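Local coordinates for topoisomerase I-like protein (Leishmania donovani, PDB 2B9S) that probably relaxes supercoiled DNA by transiently cutting and rejoining one strand, as one chain of a heterodimeric topoisomerase I, at residues T185-E190 with A205-H210; I41-D46 with E105-W110; P34-H39 with E55-A60. One frame throughout, in Å; residues are numbered along the deposited sequence.

Interaction 1 (T185-E190 with A205-H210); sequences TINIGE and AVQHDH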
loop_
_atom_site.group_PDB
_atom_site.type_symbol
_atom_site.label_atom_id
_atom_site.label_comp_id
_atom_site.label_asym_id
_atom_site.label_seq_id
_atom_site.Cartn_x
_atom_site.Cartn_y
_atom_site.Cartn_z
ATOM N N THR D 185 5.584 4.574 -20.499
ATOM C CA THR D 185 7.031 4.724 -20.682
ATOM C C THR D 185 7.660 3.377 -20.335
ATOM O O THR D 185 7.393 2.801 -19.274
ATOM C CB THR D 185 7.608 5.865 -19.792
ATOM O OG1 THR D 185 6.976 7.105 -20.145
ATOM C CG2 THR D 185 9.117 6.028 -19.976
ATOM N N ILE D 186 8.469 2.872 -21.257
ATOM C CA ILE D 186 9.198 1.620 -21.072
ATOM C C ILE D 186 10.606 1.926 -20.561
ATOM O O ILE D 186 11.307 2.790 -21.097
ATOM C CB ILE D 186 9.224 0.804 -22.397
ATOM C CG1 ILE D 186 7.807 0.317 -22.761
ATOM C CG2 ILE D 186 10.225 -0.339 -22.321
ATOM C CD1 ILE D 186 7.298 -0.934 -22.023
ATOM N N ASN D 187 10.990 1.252 -19.479
ATOM C CA ASN D 187 12.365 1.315 -18.984
ATOM C C ASN D 187 13.017 -0.042 -19.190
ATOM O O ASN D 187 12.546 -1.051 -18.653
ATOM C CB ASN D 187 12.434 1.700 -17.506
ATOM C CG ASN D 187 13.842 2.053 -17.064
ATOM O OD1 ASN D 187 14.455 2.944 -17.619
ATOM N ND2 ASN D 187 14.345 1.365 -16.056
ATOM N N ILE D 188 14.098 -0.043 -19.970
ATOM C CA ILE D 188 14.770 -1.269 -20.414
ATOM C C ILE D 188 16.276 -1.018 -20.690
ATOM O O ILE D 188 16.707 0.138 -20.755
ATOM C CB ILE D 188 14.028 -1.834 -21.660
ATOM C CG1 ILE D 188 14.246 -3.346 -21.801
ATOM C CG2 ILE D 188 14.291 -0.975 -22.908
ATOM C CD1 ILE D 188 13.318 -4.012 -22.751
ATOM N N GLY D 189 17.066 -2.086 -20.848
ATOM C CA GLY D 189 18.495 -1.946 -21.193
ATOM C C GLY D 189 18.730 -1.438 -22.602
ATOM O O GLY D 189 17.992 -1.785 -23.517
ATOM N N GLU D 190 19.766 -0.617 -22.778
ATOM C CA GLU D 190 20.169 -0.079 -24.097
ATOM C C GLU D 190 20.309 -1.140 -25.205
ATOM O O GLU D 190 20.058 -0.861 -26.368
ATOM C CB GLU D 190 21.523 0.648 -24.022
ATOM C CG GLU D 190 21.779 1.512 -22.819
ATOM C CD GLU D 190 22.239 0.710 -21.620
ATOM O OE1 GLU D 190 23.462 0.449 -21.469
ATOM O OE2 GLU D 190 21.355 0.344 -20.829
ATOM N N ALA D 205 7.542 6.683 -24.603
ATOM C CA ALA D 205 8.976 6.872 -24.564
ATOM C C ALA D 205 9.607 5.534 -24.201
ATOM O O ALA D 205 8.962 4.683 -23.579
ATOM C CB ALA D 205 9.360 7.961 -23.527
ATOM N N VAL D 206 10.854 5.342 -24.632
ATOM C CA VAL D 206 11.661 4.179 -24.247
ATOM C C VAL D 206 12.931 4.787 -23.673
ATOM O O VAL D 206 13.566 5.625 -24.295
ATOM C CB VAL D 206 11.949 3.221 -25.448
ATOM C CG1 VAL D 206 12.801 2.040 -25.029
ATOM C CG2 VAL D 206 10.649 2.710 -26.072
ATOM N N GLN D 207 13.242 4.428 -22.440
ATOM C CA GLN D 207 14.414 4.948 -21.758
ATOM C C GLN D 207 15.220 3.773 -21.194
ATOM O O GLN D 207 14.782 2.602 -21.234
ATOM C CB GLN D 207 14.008 5.930 -20.650
ATOM C CG GLN D 207 13.105 5.305 -19.561
ATOM C CD GLN D 207 12.873 6.225 -18.397
ATOM O OE1 GLN D 207 12.311 7.307 -18.565
ATOM N NE2 GLN D 207 13.300 5.806 -17.203
ATOM N N HIS D 208 16.400 4.105 -20.680
ATOM C CA HIS D 208 17.386 3.126 -20.261
ATOM C C HIS D 208 18.017 3.618 -18.987
ATOM O O HIS D 208 19.240 3.834 -18.940
ATOM C CB HIS D 208 18.465 2.944 -21.361
ATOM C CG HIS D 208 17.895 2.783 -22.735
ATOM N ND1 HIS D 208 17.173 1.671 -23.108
ATOM C CD2 HIS D 208 17.879 3.621 -23.801
ATOM C CE1 HIS D 208 16.756 1.818 -24.356
ATOM N NE2 HIS D 208 17.180 2.987 -24.802
ATOM N N ASP D 209 17.187 3.784 -17.955
ATOM C CA ASP D 209 17.626 4.359 -16.673
ATOM C C ASP D 209 18.056 3.242 -15.708
ATOM O O ASP D 209 17.216 2.495 -15.181
ATOM C CB ASP D 209 16.517 5.268 -16.078
ATOM C CG ASP D 209 16.978 6.085 -14.856
ATOM O OD1 ASP D 209 18.142 5.959 -14.411
ATOM O OD2 ASP D 209 16.159 6.868 -14.317
ATOM N N HIS D 210 19.368 3.133 -15.502
ATOM C CA HIS D 210 19.981 2.096 -14.643
ATOM C C HIS D 210 19.849 2.425 -13.151
ATOM O O HIS D 210 20.213 1.613 -12.298
ATOM C CB HIS D 210 21.477 1.914 -14.972
ATOM C CG HIS D 210 21.766 1.320 -16.327
ATOM N ND1 HIS D 210 22.204 0.023 -16.498
ATOM C CD2 HIS D 210 21.745 1.870 -17.566
ATOM C CE1 HIS D 210 22.406 -0.211 -17.781
ATOM N NE2 HIS D 210 22.136 0.895 -18.451
#
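With CG of Asn187 anti to its backbone N (chi1 -168°) and CG of Gln207 set between backbone N and carbonyl carbon (chi1 60°), the two amide groups meet beside neighbouring strands that run parallel. Three straight backbone bonds mark the parallel pairing and carry it one residue past the first strand: Ile186 N to Ala205 O, Gln207 N to Ile186 O, and Ile188 N to Gln207 O. Strand 205-207 is an outermost strand, within this chain, of a mixed sheet, and the antiparallel strand 216-219 flanks 185-187 on its other side. The contact lies in the DNA-binding region of the family, its nearest atom about 5 Å from the bound nucleic acid.

Asn187 OD1 accepts twice. Asp209 N approaches it in the carbonyl plane, on a lone pair, at 2.9 Å. Gln207 NE2 sits above that plane, 3.1 Å from Asn187 OD1. The two amide planes are 81° apart. Asn187 ND2 donates to Asp209 O at 3.2 Å, and also to Trp214 O, so one side-chain amide grips both polar backbone atoms of Asp209.

Past the strands, His208 ND1 donates to Ile188 O at 2.8 Å; the oxygen lies near the ring plane. Over one face of this ring comes Glu190 CA, 3.9 Å from the centroid, a CH-pi contact. Next to it, Ile188 CG2 packs on Val206 CG1 at 4.0 Å.

The bond from His210 NE2 to Glu190 OE2 is short, 2.6 Å, but bent, and the oxygen is tilted out of the ring plane. His210 ND1 bonds Trp22 O. Since both nitrogens face acceptors, the geometry is consistent with a protonated His210, which the nearby carboxylate would stabilise. Side-chain bonds start at Asn187 and Gln207, the last strand residues, and carry the pairing on to Glu190 and His210.

Interaction 2 (I41-D46 with E105-W110); sequences IPIFYD and EPIYQW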
loop_
_atom_site.group_PDB
_atom_site.type_symbol
_atom_site.label_atom_id
_atom_site.label_comp_id
_atom_site.label_asym_id
_atom_site.label_seq_id
_atom_site.Cartn_x
_atom_site.Cartn_y
_atom_site.Cartn_z
ATOM N N ILE D 41 -27.128 -3.332 -25.063
ATOM C CA ILE D 41 -28.293 -3.174 -24.175
ATOM C C ILE D 41 -28.530 -1.687 -23.846
ATOM O O ILE D 41 -27.640 -1.013 -23.351
ATOM C CB ILE D 41 -28.171 -4.030 -22.862
ATOM C CG1 ILE D 41 -27.849 -5.503 -23.157
ATOM C CG2 ILE D 41 -29.464 -3.957 -22.015
ATOM C CD1 ILE D 41 -28.845 -6.213 -24.096
ATOM N N PRO D 42 -29.721 -1.169 -24.096
ATOM C CA PRO D 42 -30.010 0.220 -23.738
ATOM C C PRO D 42 -30.217 0.453 -22.240
ATOM O O PRO D 42 -30.426 -0.479 -21.489
ATOM C CB PRO D 42 -31.293 0.502 -24.493
ATOM C CG PRO D 42 -31.963 -0.784 -24.531
ATOM C CD PRO D 42 -30.915 -1.840 -24.618
ATOM N N ILE D 43 -30.162 1.709 -21.823
ATOM C CA ILE D 43 -30.853 2.144 -20.626
ATOM C C ILE D 43 -32.126 2.915 -20.933
ATOM O O ILE D 43 -32.425 3.206 -22.072
ATOM C CB ILE D 43 -29.929 2.953 -19.699
ATOM C CG1 ILE D 43 -29.641 4.335 -20.263
ATOM C CG2 ILE D 43 -28.680 2.209 -19.393
ATOM C CD1 ILE D 43 -29.603 5.403 -19.237
ATOM N N PHE D 44 -32.882 3.228 -19.897
ATOM C CA PHE D 44 -34.062 4.046 -20.043
ATOM C C PHE D 44 -33.913 5.338 -19.262
ATOM O O PHE D 44 -33.682 5.317 -18.076
ATOM C CB PHE D 44 -35.307 3.270 -19.618
ATOM C CG PHE D 44 -35.730 2.206 -20.591
ATOM C CD1 PHE D 44 -35.067 1.009 -20.659
ATOM C CD2 PHE D 44 -36.791 2.409 -21.437
ATOM C CE1 PHE D 44 -35.449 0.059 -21.547
ATOM C CE2 PHE D 44 -37.170 1.453 -22.322
ATOM C CZ PHE D 44 -36.502 0.280 -22.379
ATOM N N TYR D 45 -34.017 6.465 -19.948
ATOM C CA TYR D 45 -33.965 7.756 -19.295
ATOM C C TYR D 45 -35.353 8.390 -19.269
ATOM O O TYR D 45 -36.026 8.456 -20.296
ATOM C CB TYR D 45 -32.966 8.690 -19.973
ATOM C CG TYR D 45 -32.822 9.998 -19.219
ATOM C CD1 TYR D 45 -32.051 10.068 -18.053
ATOM C CD2 TYR D 45 -33.498 11.143 -19.638
ATOM C CE1 TYR D 45 -31.934 11.253 -17.338
ATOM C CE2 TYR D 45 -33.384 12.338 -18.930
ATOM C CZ TYR D 45 -32.600 12.383 -17.780
ATOM O OH TYR D 45 -32.481 13.561 -17.070
ATOM N N ASP D 46 -35.772 8.835 -18.084
ATOM C CA ASP D 46 -37.131 9.336 -17.843
ATOM C C ASP D 46 -38.225 8.503 -18.557
ATOM O O ASP D 46 -39.160 9.051 -19.152
ATOM C CB ASP D 46 -37.213 10.819 -18.207
ATOM C CG ASP D 46 -38.410 11.516 -17.586
ATOM O OD1 ASP D 46 -39.014 10.961 -16.628
ATOM O OD2 ASP D 46 -38.735 12.625 -18.070
ATOM N N GLU D 105 -31.469 -0.874 -15.218
ATOM C CA GLU D 105 -31.918 -2.244 -14.957
ATOM C C GLU D 105 -31.672 -3.266 -16.097
ATOM O O GLU D 105 -31.233 -4.398 -15.824
ATOM C CB GLU D 105 -33.383 -2.237 -14.476
ATOM C CG GLU D 105 -33.836 -3.513 -13.767
ATOM C CD GLU D 105 -32.968 -3.901 -12.531
ATOM O OE1 GLU D 105 -32.198 -3.073 -11.978
ATOM O OE2 GLU D 105 -33.072 -5.063 -12.104
ATOM N N PRO D 106 -31.952 -2.891 -17.373
ATOM C CA PRO D 106 -31.614 -3.861 -18.436
ATOM C C PRO D 106 -30.119 -4.261 -18.441
ATOM O O PRO D 106 -29.793 -5.429 -18.649
ATOM C CB PRO D 106 -32.008 -3.120 -19.729
ATOM C CG PRO D 106 -33.016 -2.092 -19.297
ATOM C CD PRO D 106 -32.581 -1.669 -17.924
ATOM N N ILE D 107 -29.214 -3.312 -18.199
ATOM C CA ILE D 107 -27.800 -3.656 -18.162
ATOM C C ILE D 107 -27.462 -4.494 -16.923
ATOM O O ILE D 107 -26.736 -5.486 -17.026
ATOM C CB ILE D 107 -26.881 -2.430 -18.244
ATOM C CG1 ILE D 107 -27.051 -1.731 -19.608
ATOM C CG2 ILE D 107 -25.430 -2.861 -17.922
ATOM C CD1 ILE D 107 -26.294 -0.403 -19.739
ATOM N N TYR D 108 -27.980 -4.099 -15.756
ATOM C CA TYR D 108 -27.809 -4.906 -14.546
ATOM C C TYR D 108 -28.231 -6.351 -14.753
ATOM O O TYR D 108 -27.513 -7.277 -14.391
ATOM C CB TYR D 108 -28.606 -4.338 -13.375
ATOM C CG TYR D 108 -28.360 -5.113 -12.094
ATOM C CD1 TYR D 108 -29.390 -5.800 -11.463
ATOM C CD2 TYR D 108 -27.083 -5.166 -11.529
ATOM C CE1 TYR D 108 -29.160 -6.501 -10.285
ATOM C CE2 TYR D 108 -26.835 -5.866 -10.366
ATOM C CZ TYR D 108 -27.881 -6.531 -9.737
ATOM O OH TYR D 108 -27.638 -7.240 -8.569
ATOM N N GLN D 109 -29.428 -6.534 -15.302
ATOM C CA GLN D 109 -29.956 -7.870 -15.571
ATOM C C GLN D 109 -29.099 -8.644 -16.563
ATOM O O GLN D 109 -28.852 -9.830 -16.353
ATOM C CB GLN D 109 -31.415 -7.782 -16.025
ATOM C CG GLN D 109 -32.352 -7.247 -14.927
ATOM C CD GLN D 109 -32.314 -8.098 -13.669
ATOM O OE1 GLN D 109 -32.083 -9.311 -13.725
ATOM N NE2 GLN D 109 -32.537 -7.465 -12.526
ATOM N N TRP D 110 -28.630 -7.974 -17.623
ATOM C CA TRP D 110 -27.628 -8.550 -18.549
ATOM C C TRP D 110 -26.415 -9.072 -17.780
ATOM O O TRP D 110 -25.971 -10.188 -17.997
ATOM C CB TRP D 110 -27.187 -7.508 -19.592
ATOM C CG TRP D 110 -26.018 -7.949 -20.449
ATOM C CD1 TRP D 110 -26.076 -8.706 -21.600
ATOM C CD2 TRP D 110 -24.621 -7.677 -20.225
ATOM N NE1 TRP D 110 -24.814 -8.907 -22.100
ATOM C CE2 TRP D 110 -23.901 -8.294 -21.281
ATOM C CE3 TRP D 110 -23.913 -6.970 -19.242
ATOM C CZ2 TRP D 110 -22.502 -8.225 -21.386
ATOM C CZ3 TRP D 110 -22.524 -6.902 -19.345
ATOM C CH2 TRP D 110 -21.830 -7.544 -20.409
#
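Ile41 reaches the first turns of helix 105-119 with both of its branches. CG2, anti to the backbone N, touches Pro106 CB at 3.5 Å and lies 4.1 Å from Ile107 CG1. CG1, anti to the carbonyl carbon (chi1 -52°), comes to 4.0 Å from Trp110 CD1, oblique to the indole. The gamma carbons of one isoleucine thus straddle residues 106 and 110, which are one helical turn apart; the backbone bond from Trp110 N to Pro106 O confirms that turn.

At Pro42 the CB points away from the helix and the carbonyl does the touching: its O lies 3.5 Å from Pro106 CB, a van der Waals contact.

Ile43 begins the strand. Its CG2 meets Ile107 CD1 at 3.6 Å, the two side chains crossing at a slant. Ile107 CG1 is anti to its own carbonyl carbon (chi1 -65°), and CD1 continues outward in an extended chain (chi2 174°), which carries the methyl to Ile43. Ile107 also touches Thr61 and Ala64 of helix 54-64, and its burial agrees with this enclosure.

Phe44 closes the walk. The CD1-CE1 edge of its ring meets Pro106 CG, which lies 4.0 Å from Phe44 CE1 and near the ring plane, and the two side chains cross at about a right angle.

Strand 43-45 is the middle strand of a three-stranded antiparallel sheet, and helix 105-119 follows directly on its edge strand 102-103. The sheet's own hydrogen bonds, such as Phe44 with Asp103, tie the strands together, while the helix start rests on 41-44, mostly through carbon-carbon contact, with the Pro42 carbonyl oxygen also against Pro106. Between the two segments the fit depends on branch shape and dispersion rather than on polar bonds.

Interaction 3 (P34-H39 with E55-A60); sequences PEYEPH and EEEEVA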
loop_
_atom_site.group_PDB
_atom_site.type_symbol
_atom_site.label_atom_id
_atom_site.label_comp_id
_atom_site.label_asym_id
_atom_site.label_seq_id
_atom_site.Cartn_x
_atom_site.Cartn_y
_atom_site.Cartn_z
ATOM N N PRO D 34 -8.321 -6.848 -22.477
ATOM C CA PRO D 34 -9.033 -6.898 -23.777
ATOM C C PRO D 34 -9.791 -5.614 -24.105
ATOM O O PRO D 34 -10.290 -4.937 -23.209
ATOM C CB PRO D 34 -10.030 -8.051 -23.599
ATOM C CG PRO D 34 -9.518 -8.853 -22.440
ATOM C CD PRO D 34 -8.794 -7.890 -21.544
ATOM N N GLU D 35 -9.856 -5.271 -25.382
ATOM C CA GLU D 35 -10.674 -4.155 -25.855
ATOM C C GLU D 35 -12.149 -4.320 -25.415
ATOM O O GLU D 35 -12.637 -5.442 -25.294
ATOM C CB GLU D 35 -10.555 -4.050 -27.396
ATOM N N TYR D 36 -12.847 -3.213 -25.155
ATOM C CA TYR D 36 -14.261 -3.278 -24.730
ATOM C C TYR D 36 -15.171 -3.968 -25.768
ATOM O O TYR D 36 -15.120 -3.635 -26.942
ATOM C CB TYR D 36 -14.827 -1.874 -24.437
ATOM C CG TYR D 36 -16.249 -1.944 -23.907
ATOM C CD1 TYR D 36 -16.507 -2.548 -22.674
ATOM C CD2 TYR D 36 -17.331 -1.461 -24.650
ATOM C CE1 TYR D 36 -17.788 -2.657 -22.178
ATOM C CE2 TYR D 36 -18.638 -1.559 -24.154
ATOM C CZ TYR D 36 -18.844 -2.166 -22.912
ATOM O OH TYR D 36 -20.093 -2.292 -22.367
ATOM N N GLU D 37 -16.000 -4.912 -25.322
ATOM C CA GLU D 37 -16.970 -5.589 -26.206
ATOM C C GLU D 37 -18.400 -5.148 -25.890
ATOM O O GLU D 37 -18.974 -5.581 -24.874
ATOM C CB GLU D 37 -16.837 -7.121 -26.101
ATOM N N PRO D 38 -18.971 -4.258 -26.727
ATOM C CA PRO D 38 -20.303 -3.734 -26.392
ATOM C C PRO D 38 -21.383 -4.801 -26.453
ATOM O O PRO D 38 -21.287 -5.741 -27.243
ATOM C CB PRO D 38 -20.549 -2.653 -27.456
ATOM C CG PRO D 38 -19.232 -2.415 -28.089
ATOM C CD PRO D 38 -18.455 -3.673 -27.976
ATOM N N HIS D 39 -22.399 -4.659 -25.618
ATOM C CA HIS D 39 -23.500 -5.617 -25.591
ATOM C C HIS D 39 -24.740 -5.048 -26.288
ATOM O O HIS D 39 -25.681 -5.777 -26.573
ATOM C CB HIS D 39 -23.824 -6.012 -24.143
ATOM C CG HIS D 39 -23.859 -4.853 -23.190
ATOM N ND1 HIS D 39 -24.776 -3.834 -23.293
ATOM C CD2 HIS D 39 -23.087 -4.552 -22.117
ATOM C CE1 HIS D 39 -24.564 -2.947 -22.336
ATOM N NE2 HIS D 39 -23.544 -3.361 -21.609
ATOM N N GLU D 55 -18.398 3.610 -25.938
ATOM C CA GLU D 55 -17.665 4.361 -24.940
ATOM C C GLU D 55 -18.566 4.813 -23.785
ATOM O O GLU D 55 -18.161 4.752 -22.628
ATOM C CB GLU D 55 -16.976 5.559 -25.609
ATOM C CG GLU D 55 -16.055 6.369 -24.692
ATOM C CD GLU D 55 -15.649 7.719 -25.282
ATOM O OE1 GLU D 55 -16.250 8.158 -26.308
ATOM O OE2 GLU D 55 -14.741 8.353 -24.699
ATOM N N GLU D 56 -19.764 5.291 -24.116
ATOM C CA GLU D 56 -20.791 5.659 -23.135
ATOM C C GLU D 56 -21.301 4.421 -22.423
ATOM O O GLU D 56 -21.530 4.448 -21.221
ATOM C CB GLU D 56 -21.984 6.362 -23.812
ATOM C CG GLU D 56 -21.653 7.691 -24.453
ATOM C CD GLU D 56 -22.687 8.149 -25.464
ATOM O OE1 GLU D 56 -23.599 7.379 -25.799
ATOM O OE2 GLU D 56 -22.593 9.290 -25.943
ATOM N N GLU D 57 -21.486 3.346 -23.185
ATOM C CA GLU D 57 -22.055 2.116 -22.695
ATOM C C GLU D 57 -21.136 1.425 -21.704
ATOM O O GLU D 57 -21.597 0.807 -20.733
ATOM C CB GLU D 57 -22.359 1.176 -23.869
ATOM C CG GLU D 57 -22.893 -0.156 -23.401
ATOM C CD GLU D 57 -22.851 -1.238 -24.460
ATOM O OE1 GLU D 57 -23.689 -1.220 -25.393
ATOM O OE2 GLU D 57 -21.998 -2.131 -24.328
ATOM N N GLU D 58 -19.837 1.483 -21.985
ATOM C CA GLU D 58 -18.849 0.863 -21.123
ATOM C C GLU D 58 -18.876 1.501 -19.733
ATOM O O GLU D 58 -18.844 0.791 -18.727
ATOM C CB GLU D 58 -17.453 0.990 -21.745
ATOM C CG GLU D 58 -16.331 0.456 -20.867
ATOM C CD GLU D 58 -14.952 0.652 -21.458
ATOM O OE1 GLU D 58 -14.754 1.605 -22.258
ATOM O OE2 GLU D 58 -14.055 -0.125 -21.072
ATOM N N VAL D 59 -18.926 2.834 -19.697
ATOM C CA VAL D 59 -18.940 3.593 -18.450
ATOM C C VAL D 59 -20.267 3.461 -17.675
ATOM O O VAL D 59 -20.258 3.300 -16.450
ATOM C CB VAL D 59 -18.485 5.059 -18.680
ATOM C CG1 VAL D 59 -18.537 5.890 -17.384
ATOM C CG2 VAL D 59 -17.064 5.066 -19.233
ATOM N N ALA D 60 -21.390 3.492 -18.389
ATOM C CA ALA D 60 -22.708 3.138 -17.826
ATOM C C ALA D 60 -22.719 1.757 -17.170
ATOM O O ALA D 60 -23.285 1.577 -16.103
ATOM C CB ALA D 60 -23.807 3.222 -18.926
#
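A loop-on-helix contact in the DNA-binding region of the topoisomerase I family lies here: the loop between strand 25-26 and strand 43-45 folds against helix 54-64, with a buried carboxylate at the point of attachment. Glu57 leaves the helix with CG anti to its backbone N (chi1 177°) and extends toward the loop. Its OE2 accepts two bonds. Tyr36 OH donates at 2.7 Å onto the anti lone pair, while His39 N donates at 2.9 Å from the syn side. Glu57 OE1 bonds Gly40 N, so both carboxylate oxygens are engaged by the loop and its continuation.

The same carboxylate lies flat on the imidazole of His39, their planes only 4° apart, with Glu57 CD 3.2 Å from His39 CE1. His39 ND1 is bonded to Ile41 N and NE2 to Thr61 OG1, bonds that would fix the rotation of the ring. A backbone N-H at ND1 suggests, without proving, that the proton sits on NE2.

Tyr36 has Glu57 OE2 at its edge, near the ring plane, and Glu58 over one face. Glu58 slides along the ring in the opposite direction, its carboxylate engaged beyond the contact by a salt bridge to Arg178. Glu58 CB stands 3.5 Å from the centroid of the Tyr36 ring, almost exactly on the ring normal.

Interactions 2 and 3 adjoin, their centres about 14 Å apart, and their segments alternate along the chain: His39 of 34-39 packs with CB 3.7 Å from Trp110 CE2 of 105-110. Together they hold helices 54-64 and 105-119 around the loop leading into strand 43-45. Interaction 1 stands apart, its nearest atoms about 30 Å from interaction 2 and about 17 Å from interaction 3, in a different sheet and nearest the bound nucleic acid. Interactions 1 and 2 are partly buried, whereas interaction 3 is a surface contact. Their chemistry also differs: interaction 1 combines backbone and side-chain bonds, interaction 2 is apolar, and interaction 3 combines a twice-bonded, buried carboxylate with a ring face packed on a glutamate chain.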